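Local coordinates for protein alpha-1,3-glucanase (Paenibacillus glycanilyticus, PDB 6K0P) that hydrolyses alpha-1,3-glucan, probably cleaving its alpha-1,3-glucosidic linkages through the catalytic domain of a family 87 glycoside hydrolase, at residues 186-189 / 193-196; 198-203 / 223-228; 347-350 / 356-359. The protein carries 1 engineered substitution. One frame throughout, in Å; residues are numbered along the deposited sequence.

Contact 1: 186-189 / 193-196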
loop_
_atom_site.group_PDB
_atom_site.type_symbol
_atom_site.label_atom_id
_atom_site.label_comp_id
_atom_site.label_asym_id
_atom_site.label_seq_id
_atom_site.Cartn_x
_atom_site.Cartn_y
_atom_site.Cartn_z
ATOM N N LYS A 186 3.967 5.904 35.785
ATOM C CA LYS A 186 2.696 5.722 35.104
ATOM C C LYS A 186 2.740 4.704 33.981
ATOM O O LYS A 186 1.688 4.169 33.614
ATOM C CB LYS A 186 2.181 7.059 34.553
ATOM C CG LYS A 186 1.881 8.070 35.663
ATOM C CD LYS A 186 1.415 9.396 35.099
ATOM C CE LYS A 186 1.332 10.452 36.194
ATOM N NZ LYS A 186 1.041 11.798 35.627
ATOM N N TYR A 187 3.912 4.414 33.430
ATOM C CA TYR A 187 4.060 3.442 32.351
ATOM C C TYR A 187 4.992 2.341 32.835
ATOM O O TYR A 187 6.175 2.594 33.095
ATOM C CB TYR A 187 4.631 4.112 31.098
ATOM C CG TYR A 187 3.728 5.173 30.513
ATOM C CD1 TYR A 187 3.744 6.469 31.007
ATOM C CD2 TYR A 187 2.850 4.874 29.470
ATOM C CE1 TYR A 187 2.912 7.453 30.487
ATOM C CE2 TYR A 187 2.012 5.850 28.941
ATOM C CZ TYR A 187 2.049 7.139 29.459
ATOM O OH TYR A 187 1.242 8.135 28.954
ATOM N N VAL A 188 4.459 1.125 32.967
ATOM C CA VAL A 188 5.269 -0.021 33.374
ATOM C C VAL A 188 6.231 -0.366 32.241
ATOM O O VAL A 188 5.810 -0.604 31.105
ATOM C CB VAL A 188 4.374 -1.222 33.709
ATOM C CG1 VAL A 188 5.228 -2.403 34.157
ATOM C CG2 VAL A 188 3.355 -0.849 34.791
ATOM N N ALA A 189 7.526 -0.410 32.542
ATOM C CA ALA A 189 8.512 -0.661 31.495
ATOM C C ALA A 189 8.688 -2.151 31.231
ATOM O O ALA A 189 8.931 -2.938 32.155
ATOM C CB ALA A 189 9.866 -0.052 31.865
ATOM N N SER A 193 13.893 -8.645 31.677
ATOM C CA SER A 193 13.286 -9.706 32.480
ATOM C C SER A 193 11.796 -9.513 32.726
ATOM O O SER A 193 11.203 -10.291 33.482
ATOM C CB SER A 193 14.012 -9.889 33.814
ATOM O OG SER A 193 13.941 -8.698 34.567
ATOM N N LYS A 194 11.170 -8.508 32.116
ATOM C CA LYS A 194 9.734 -8.295 32.261
ATOM C C LYS A 194 9.129 -8.214 30.868
ATOM O O LYS A 194 9.392 -7.264 30.123
ATOM C CB LYS A 194 9.425 -7.041 33.078
ATOM C CG LYS A 194 7.937 -6.881 33.370
ATOM C CD LYS A 194 7.641 -5.640 34.200
ATOM C CE LYS A 194 8.389 -5.655 35.530
ATOM N NZ LYS A 194 8.060 -4.469 36.361
ATOM N N SER A 195 8.329 -9.212 30.514
ATOM C CA SER A 195 7.783 -9.288 29.172
ATOM C C SER A 195 6.658 -8.271 28.983
ATOM O O SER A 195 6.158 -7.657 29.932
ATOM C CB SER A 195 7.228 -10.683 28.917
ATOM O OG SER A 195 6.069 -10.875 29.704
ATOM N N ILE A 196 6.258 -8.099 27.717
ATOM C CA ILE A 196 5.099 -7.266 27.397
ATOM C C ILE A 196 3.866 -7.726 28.174
ATOM O O ILE A 196 3.160 -6.917 28.790
ATOM C CB ILE A 196 4.855 -7.257 25.876
ATOM C CG1 ILE A 196 6.044 -6.625 25.144
ATOM C CG2 ILE A 196 3.559 -6.527 25.544
ATOM C CD1 ILE A 196 6.035 -6.841 23.630
HETATM O O HOH W 1 9.394 -2.561 34.805
#
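At the N-terminal end of the parallel beta-helix, where strand 187-189 leads into the short helix 196-204, the side chain of Lys-194 lies across Val-188 and the carbonyl of Ala-189. Its CD stands 4.0 Å from Val-188 CG1 and 3.6 Å from Ala-189 O, and the lysine and valine side chains cross at about a right angle. CG1 reaches the lysine because it is set opposite the backbone N of Val-188 (chi1 -179°). The lysine runs extended as far as CD, and a bend at chi3 (-58°) keeps NZ beside Val-188 CG1, 4.1 Å away. A water joins the two segments, donating to Ala-189 O at 2.7 Å and accepting from Lys-194 NZ at 2.8 Å. The ammonium also forms a salt bridge with Glu-202 of the helix. Next, Ser-195 is the N-cap residue: its side chain caps a backbone N of the first turn while Gln-198 OE1 accepts from its own N, the pattern of a capping box. With no direct hydrogen bond between the segments, the contact relies on the lysine's two characters: its CD methylene packs on the valine, while its charge is shared between a carboxylate and a water that satisfies the strand carbonyl.

Contact 2: 198-203 / 223-228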
loop_
_atom_site.group_PDB
_atom_site.type_symbol
_atom_site.label_atom_id
_atom_site.label_comp_id
_atom_site.label_asym_id
_atom_site.label_seq_id
_atom_site.Cartn_x
_atom_site.Cartn_y
_atom_site.Cartn_z
ATOM N N GLN A 198 3.757 -9.405 30.969
ATOM C CA GLN A 198 3.933 -9.147 32.399
ATOM C C GLN A 198 3.751 -7.669 32.726
ATOM O O GLN A 198 3.150 -7.320 33.753
ATOM C CB GLN A 198 5.296 -9.658 32.866
ATOM C CG GLN A 198 5.407 -11.177 32.846
ATOM C CD GLN A 198 6.803 -11.667 33.163
ATOM O OE1 GLN A 198 7.799 -11.084 32.727
ATOM N NE2 GLN A 198 6.886 -12.753 33.925
ATOM N N ALA A 199 4.262 -6.784 31.866
ATOM C CA ALA A 199 4.057 -5.354 32.068
ATOM C C ALA A 199 2.577 -4.998 31.998
ATOM O O ALA A 199 2.090 -4.185 32.793
ATOM C CB ALA A 199 4.857 -4.557 31.036
ATOM N N LEU A 200 1.842 -5.617 31.068
ATOM C CA LEU A 200 0.413 -5.342 30.943
ATOM C C LEU A 200 -0.367 -5.845 32.151
ATOM O O LEU A 200 -1.322 -5.196 32.584
ATOM C CB LEU A 200 -0.138 -5.949 29.651
ATOM C CG LEU A 200 0.211 -5.152 28.394
ATOM C CD1 LEU A 200 -0.081 -5.989 27.166
ATOM C CD2 LEU A 200 -0.562 -3.844 28.326
ATOM N N THR A 201 0.021 -6.996 32.705
ATOM C CA THR A 201 -0.630 -7.474 33.923
ATOM C C THR A 201 -0.424 -6.491 35.069
ATOM O O THR A 201 -1.368 -6.157 35.796
ATOM C CB THR A 201 -0.107 -8.862 34.286
ATOM O OG1 THR A 201 -0.480 -9.787 33.260
ATOM C CG2 THR A 201 -0.709 -9.332 35.611
ATOM N N GLU A 202 0.810 -6.007 35.237
ATOM C CA GLU A 202 1.077 -5.008 36.264
ATOM C C GLU A 202 0.261 -3.743 36.020
ATOM O O GLU A 202 -0.262 -3.135 36.961
ATOM C CB GLU A 202 2.576 -4.700 36.290
ATOM C CG GLU A 202 3.008 -3.785 37.407
ATOM C CD GLU A 202 4.505 -3.537 37.406
ATOM O OE1 GLU A 202 5.262 -4.427 36.943
ATOM O OE2 GLU A 202 4.910 -2.441 37.859
ATOM N N PHE A 203 0.133 -3.333 34.756
ATOM C CA PHE A 203 -0.697 -2.176 34.441
ATOM C C PHE A 203 -2.157 -2.418 34.817
ATOM O O PHE A 203 -2.796 -1.564 35.442
ATOM C CB PHE A 203 -0.557 -1.812 32.955
ATOM C CG PHE A 203 -1.788 -1.175 32.373
ATOM C CD1 PHE A 203 -2.030 0.185 32.522
ATOM C CD2 PHE A 203 -2.730 -1.942 31.693
ATOM C CE1 PHE A 203 -3.176 0.774 32.000
ATOM C CE2 PHE A 203 -3.877 -1.362 31.174
ATOM C CZ PHE A 203 -4.101 -0.012 31.321
ATOM N N SER A 223 3.001 -14.311 20.473
ATOM C CA SER A 223 1.605 -14.586 20.759
ATOM C C SER A 223 0.793 -13.372 20.362
ATOM O O SER A 223 1.336 -12.306 20.057
ATOM C CB SER A 223 1.413 -14.850 22.245
ATOM O OG SER A 223 1.693 -13.663 22.977
ATOM N N LYS A 224 -0.522 -13.544 20.379
ATOM C CA LYS A 224 -1.438 -12.413 20.353
ATOM C C LYS A 224 -1.554 -11.855 21.764
ATOM O O LYS A 224 -1.895 -12.579 22.708
ATOM C CB LYS A 224 -2.790 -12.866 19.810
ATOM C CG LYS A 224 -2.876 -12.751 18.314
ATOM C CD LYS A 224 -3.041 -11.286 17.911
ATOM C CE LYS A 224 -2.611 -11.086 16.476
ATOM N NZ LYS A 224 -3.082 -9.762 16.006
ATOM N N ILE A 225 -1.240 -10.577 21.913
ATOM C CA ILE A 225 -1.220 -9.911 23.207
ATOM C C ILE A 225 -2.549 -9.191 23.383
ATOM O O ILE A 225 -2.876 -8.267 22.623
ATOM C CB ILE A 225 -0.023 -8.955 23.304
ATOM C CG1 ILE A 225 1.274 -9.765 23.288
ATOM C CG2 ILE A 225 -0.102 -8.147 24.580
ATOM C CD1 ILE A 225 2.509 -8.945 22.982
ATOM N N PHE A 226 -3.324 -9.612 24.386
ATOM C CA PHE A 226 -4.679 -9.111 24.567
ATOM C C PHE A 226 -4.699 -7.881 25.462
ATOM O O PHE A 226 -4.064 -7.855 26.528
ATOM C CB PHE A 226 -5.600 -10.209 25.106
ATOM C CG PHE A 226 -6.042 -11.155 24.039
ATOM C CD1 PHE A 226 -5.230 -12.210 23.660
ATOM C CD2 PHE A 226 -7.229 -10.942 23.351
ATOM C CE1 PHE A 226 -5.606 -13.067 22.639
ATOM C CE2 PHE A 226 -7.617 -11.791 22.339
ATOM C CZ PHE A 226 -6.799 -12.855 21.968
ATOM N N LEU A 227 -5.420 -6.860 25.012
ATOM C CA LEU A 227 -5.618 -5.635 25.771
ATOM C C LEU A 227 -7.049 -5.662 26.276
ATOM O O LEU A 227 -7.989 -5.802 25.484
ATOM C CB LEU A 227 -5.375 -4.393 24.909
ATOM C CG LEU A 227 -4.014 -4.313 24.209
ATOM C CD1 LEU A 227 -3.800 -2.902 23.629
ATOM C CD2 LEU A 227 -2.898 -4.679 25.162
ATOM N N TYR A 228 -7.203 -5.576 27.590
ATOM C CA TYR A 228 -8.508 -5.638 28.236
ATOM C C TYR A 228 -8.391 -4.907 29.568
ATOM O O TYR A 228 -7.364 -4.285 29.861
ATOM C CB TYR A 228 -9.008 -7.089 28.348
ATOM C CG TYR A 228 -8.106 -8.015 29.143
ATOM C CD1 TYR A 228 -6.945 -8.536 28.585
ATOM C CD2 TYR A 228 -8.425 -8.378 30.447
ATOM C CE1 TYR A 228 -6.115 -9.386 29.312
ATOM C CE2 TYR A 228 -7.611 -9.234 31.176
ATOM C CZ TYR A 228 -6.460 -9.735 30.605
ATOM O OH TYR A 228 -5.644 -10.582 31.314
#
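Leu-200 projects from helix 198-203 between Ile-225 and Leu-227 of strand 224-227, and this one leucine carries nearly all the close packing. Its CD1 meets Ile-225 CG2 at 3.4 Å, tighter than usual van der Waals contact, and Leu-227 CD2 at 3.7 Å. The second methyl branch, Leu-200 CD2, adds a longer approach of 4.0 Å to Leu-227 CD2. Leu-200 and Ile-225 cross nearly at right angles; the branch presented by the isoleucine is CG2, opposite its backbone N, while CG1 swings beside that N (chi1 -66°). Ile-196, one turn earlier in the helix, also touches Ile-225, so the leucine sits in a buried, largely apolar layer, with Thr-232 against it. Phe-203 is buried but takes little part, its CE2 4.7 Å from Tyr-228 O, and forms a cation-pi interaction with Arg-230. The solvent side is much looser. Phe-226, the residue between the two inward-packing ones, is exposed and its ring is directed off the helix, leaving its carbonyl as the near part, with O 4.4 Å from Leu-200 CD1. Tyr-228 is likewise exposed, and its side chain rests on Arg-204 at the end of the helix. The helix and strand axes run almost parallel, 9° apart and 9.9 Å from each other, without a hydrogen bond between the segments. Strand 224-227 is bonded through its backbone to strand 256-259 of the following coil, and the helix covers the apolar side chains at the start of the coils, the arrangement of the capping helix at the N-terminal end of right-handed parallel beta-helices of the pectate lyase-like type.

Contact 3: 347-350 / 356-359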
loop_
_atom_site.group_PDB
_atom_site.type_symbol
_atom_site.label_atom_id
_atom_site.label_comp_id
_atom_site.label_asym_id
_atom_site.label_seq_id
_atom_site.Cartn_x
_atom_site.Cartn_y
_atom_site.Cartn_z
ATOM N N ASN A 347 -0.728 8.211 6.382
ATOM C CA ASN A 347 -0.097 6.903 6.418
ATOM C C ASN A 347 0.545 6.611 5.070
ATOM O O ASN A 347 0.039 7.019 4.019
ATOM C CB ASN A 347 -1.120 5.820 6.731
ATOM C CG ASN A 347 -1.811 6.053 8.060
ATOM O OD1 ASN A 347 -1.205 5.894 9.114
ATOM N ND2 ASN A 347 -3.082 6.439 8.019
ATOM N N TYR A 348 1.661 5.893 5.121
ATOM C CA TYR A 348 2.438 5.530 3.943
ATOM C C TYR A 348 2.449 4.016 3.835
ATOM O O TYR A 348 2.787 3.327 4.806
ATOM C CB TYR A 348 3.883 6.037 4.087
ATOM C CG TYR A 348 4.818 5.562 2.993
ATOM C CD1 TYR A 348 5.491 4.345 3.099
ATOM C CD2 TYR A 348 5.051 6.339 1.867
ATOM C CE1 TYR A 348 6.339 3.901 2.101
ATOM C CE2 TYR A 348 5.901 5.906 0.861
ATOM C CZ TYR A 348 6.546 4.688 0.987
ATOM O OH TYR A 348 7.396 4.246 -0.012
ATOM N N ALA A 349 2.092 3.500 2.657
ATOM C CA ALA A 349 2.135 2.071 2.388
ATOM C C ALA A 349 2.979 1.822 1.150
ATOM O O ALA A 349 2.841 2.524 0.145
ATOM C CB ALA A 349 0.733 1.498 2.153
ATOM N N ARG A 350 3.853 0.820 1.231
ATOM C CA ARG A 350 4.601 0.366 0.063
ATOM C C ARG A 350 4.676 -1.152 0.112
ATOM O O ARG A 350 5.027 -1.725 1.147
ATOM C CB ARG A 350 6.021 0.949 0.029
ATOM C CG ARG A 350 6.804 0.501 -1.210
ATOM C CD ARG A 350 8.177 1.145 -1.268
ATOM N NE ARG A 350 9.134 0.600 -0.297
ATOM C CZ ARG A 350 9.853 1.336 0.553
ATOM N NH1 ARG A 350 9.722 2.665 0.593
ATOM N NH2 ARG A 350 10.729 0.748 1.356
ATOM N N SER A 356 -4.175 -1.483 -0.717
ATOM C CA SER A 356 -3.358 -0.907 0.354
ATOM C C SER A 356 -4.233 -0.269 1.425
ATOM O O SER A 356 -4.074 -0.548 2.621
ATOM C CB SER A 356 -2.372 0.119 -0.192
ATOM O OG SER A 356 -1.459 -0.479 -1.105
ATOM N N PHE A 357 -5.165 0.590 1.012
ATOM C CA PHE A 357 -6.135 1.216 1.906
ATOM C C PHE A 357 -7.501 0.949 1.308
ATOM O O PHE A 357 -7.743 1.293 0.147
ATOM C CB PHE A 357 -5.891 2.724 1.999
ATOM C CG PHE A 357 -4.563 3.088 2.598
ATOM C CD1 PHE A 357 -4.373 3.065 3.973
ATOM C CD2 PHE A 357 -3.506 3.446 1.784
ATOM C CE1 PHE A 357 -3.140 3.404 4.529
ATOM C CE2 PHE A 357 -2.274 3.779 2.333
ATOM C CZ PHE A 357 -2.093 3.755 3.704
ATOM N N ALA A 358 -8.388 0.339 2.088
ATOM C CA ALA A 358 -9.670 -0.108 1.560
ATOM C C ALA A 358 -10.789 0.187 2.548
ATOM O O ALA A 358 -10.576 0.273 3.764
ATOM C CB ALA A 358 -9.658 -1.604 1.234
ATOM N N LEU A 359 -11.991 0.335 1.992
ATOM C CA LEU A 359 -13.218 0.510 2.758
ATOM C C LEU A 359 -14.255 -0.399 2.127
ATOM O O LEU A 359 -14.556 -0.256 0.938
ATOM C CB LEU A 359 -13.670 1.974 2.703
ATOM C CG LEU A 359 -14.839 2.369 3.608
ATOM C CD1 LEU A 359 -14.525 2.161 5.093
ATOM C CD2 LEU A 359 -15.184 3.828 3.359
#
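The ring of Phe-357 ends against the beta carbons of Asn-347 and Ala-349, two residues on the same side of their strand. Asn-347 CB lies 3.8 Å from Phe-357 CZ, and Ala-349 CB is 3.8 Å from Phe-357 CE2; both approach the ring obliquely. With CG turned opposite its own carbonyl carbon (chi1 -63°), the phenylalanine sends the ring toward segment 347-350. Asn-347 has the matching first torsion (chi1 -59°), which leaves CB to the ring and takes the amide away to the preceding coil, where OD1 accepts from Asn-323 N and ND2 donates to Phe-320 O. Ser-356 CB completes the patch, 4.1 Å from Ala-349 CB, while its OG is bonded to Thr-352 OG1 in the intervening loop. A serine in place of Phe-357 would probably open a gap beside Ala-349 and leave Asn-347 CB without its apolar cover. On the other side of the strand, Arg-350 NH1 donates to Tyr-348 OH at 2.9 Å, and the guanidinium also forms salt bridges with Glu-171 and Asp-138 of the N-terminal region. Buried side chains from consecutive strands meeting across a turn, with an asparagine amide bonded to the neighbouring coil, are characteristic of the interior of a parallel beta-helix.

From the N terminus the three contacts follow in series, neither enclosing nor crossing one another. Contact 1 closes the short loop between the first strand of the beta-helix and helix 196-204. Contact 2 spans about twenty residues, from that helix past strands 211-214 and 217-220 to strand 224-227. The two adjoin: Glu-202 links back to Lys-194, and Ile-196 CG2 packs 3.7 Å from Ile-225 CD1, so that strand, helix and coil form one end of the solenoid. Contact 3 closes the short turn 351-355 that leads from strand 343-350 toward strand 357-360, near the centre of the chain. Its nearest atoms are about 16 Å from contact 2 and about 20 Å from contact 1.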